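Side-chain contact in GTP pyrophosphokinase YjbM (PDB 5DEC), which makes the alarmone (p)ppGpp by transferring pyrophosphate from ATP to GTP or GDP, working as an allosterically regulated homotetramer: residues Gly170-Pro173 with Glu174-Leu178. Sequence-based numbering, arbitrary orientation.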
loop_
_atom_site.group_PDB
_atom_site.type_symbol
_atom_site.label_atom_id
_atom_site.label_comp_id
_atom_site.label_asym_id
_atom_site.label_seq_id
_atom_site.Cartn_x
_atom_site.Cartn_y
_atom_site.Cartn_z
ATOM N N GLY B 170 31.316 -1.762 14.057
ATOM C CA GLY B 170 31.945 -0.459 14.028
ATOM C C GLY B 170 33.440 -0.520 13.779
ATOM O O GLY B 170 34.112 0.508 13.786
ATOM N N ASN B 171 33.972 -1.718 13.564
ATOM C CA ASN B 171 35.418 -1.869 13.334
ATOM C C ASN B 171 35.662 -2.671 12.081
ATOM O O ASN B 171 35.961 -3.855 12.140
ATOM C CB ASN B 171 36.048 -2.574 14.560
ATOM C CG ASN B 171 37.554 -2.823 14.423
ATOM O OD1 ASN B 171 38.256 -2.211 13.602
ATOM N ND2 ASN B 171 38.053 -3.759 15.227
ATOM N N ILE B 172 35.553 -2.006 10.932
ATOM C CA ILE B 172 35.742 -2.666 9.658
ATOM C C ILE B 172 37.237 -2.878 9.451
ATOM O O ILE B 172 38.000 -1.925 9.557
ATOM C CB ILE B 172 35.127 -1.814 8.500
ATOM C CG1 ILE B 172 33.623 -1.620 8.726
ATOM C CG2 ILE B 172 35.327 -2.489 7.164
ATOM C CD1 ILE B 172 32.984 -0.618 7.733
ATOM N N PRO B 173 37.648 -4.115 9.104
ATOM C CA PRO B 173 39.064 -4.424 8.918
ATOM C C PRO B 173 39.625 -3.591 7.790
ATOM O O PRO B 173 38.899 -3.230 6.870
ATOM C CB PRO B 173 39.070 -5.919 8.572
ATOM C CG PRO B 173 37.781 -6.438 9.064
ATOM C CD PRO B 173 36.797 -5.298 8.911
ATOM N N GLU B 174 40.913 -3.299 7.850
ATOM C CA GLU B 174 41.470 -2.313 6.948
ATOM C C GLU B 174 41.377 -2.764 5.494
ATOM O O GLU B 174 41.158 -1.934 4.627
ATOM C CB GLU B 174 42.934 -2.015 7.321
ATOM C CG GLU B 174 43.344 -0.581 6.991
ATOM C CD GLU B 174 42.634 0.440 7.889
ATOM O OE1 GLU B 174 42.245 0.086 9.027
ATOM O OE2 GLU B 174 42.438 1.591 7.442
ATOM N N LYS B 175 41.463 -4.072 5.233
ATOM C CA LYS B 175 41.409 -4.558 3.855
ATOM C C LYS B 175 40.031 -4.286 3.255
ATOM O O LYS B 175 39.890 -3.912 2.078
ATOM C CB LYS B 175 41.658 -6.072 3.797
ATOM C CG LYS B 175 43.083 -6.550 3.553
ATOM C CD LYS B 175 43.043 -8.045 3.220
ATOM C CE LYS B 175 44.260 -8.798 3.712
ATOM N NZ LYS B 175 45.511 -8.365 3.036
ATOM N N VAL B 176 39.012 -4.387 4.096
ATOM C CA VAL B 176 37.657 -4.152 3.613
ATOM C C VAL B 176 37.396 -2.664 3.537
ATOM O O VAL B 176 36.747 -2.186 2.603
ATOM C CB VAL B 176 36.594 -4.836 4.527
ATOM C CG1 VAL B 176 35.189 -4.446 4.084
ATOM C CG2 VAL B 176 36.736 -6.352 4.468
ATOM N N LYS B 177 37.895 -1.921 4.516
ATOM C CA LYS B 177 37.730 -0.477 4.525
ATOM C C LYS B 177 38.404 0.229 3.352
ATOM O O LYS B 177 37.867 1.200 2.831
ATOM C CB LYS B 177 38.275 0.104 5.831
ATOM C CG LYS B 177 37.913 1.567 6.018
ATOM C CD LYS B 177 38.415 2.132 7.342
ATOM C CE LYS B 177 37.878 1.327 8.512
ATOM N NZ LYS B 177 38.568 1.673 9.787
ATOM N N LEU B 178 39.585 -0.246 2.946
ATOM C CA LEU B 178 40.257 0.303 1.767
ATOM C C LEU B 178 39.381 0.131 0.521
ATOM O O LEU B 178 39.200 1.065 -0.264
ATOM C CB LEU B 178 41.625 -0.364 1.569
ATOM C CG LEU B 178 42.679 -0.010 2.625
ATOM C CD1 LEU B 178 44.042 -0.669 2.343
ATOM C CD2 LEU B 178 42.816 1.509 2.768
HETATM O O HOH W 1 35.639 0.548 10.930
HETATM O O HOH W 2 40.064 -0.668 10.420
#
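Ile172 and Val176 meet where the loop after helix 152-167 turns into helix 174-202, a helix N-terminus with Pro173 at the N-cap position. The two side chains cross at about a right angle, CG2 of Ile172 lying 3.7 Å from CG1 of Val176. Each of these methyls stands anti to its own backbone nitrogen (chi1 of Val176 is 174°), which brings the pair together. Both residues are buried, and Ile172 of the loop and Val176 of helix 174-202 both pack their branched aliphatic groups on Leu164 of helix 152-167. The product-binding site is near: side chain to side chain, Ile172 is about 5 Å from Glu161 and Lys177 about 6 Å from Ser121.

Pro173 is compatible with the N-cap: its ring holds phi near the value found here, and its missing N-H leaves no helical bond unmade. Pro173 O accepts the i+4 bond from Lys177 N at 2.9 Å (N-H...O 165°), with a weak second one from Val176 N.

Lys177 serves the polar side of the turn. Its chain leaves extended, then bends at chi3 (-57°), carrying Lys177 CE to 3.4 Å from Ile172 O. Lys177 NZ donates a hydrogen bond to a water oxygen 2.8 Å away, and that water donates to both Ile172 O and Glu174 OE1. The lysine and the glutamate, probably oppositely charged, are thus linked through water; an acidic Glu174 in the first turn probably also suits the partly positive helix N-terminus. A second water accepts from Ile172 N at 2.6 Å, donates to Gly170 O and takes a weak, longer bond from Lys177 NZ at 3.3 Å.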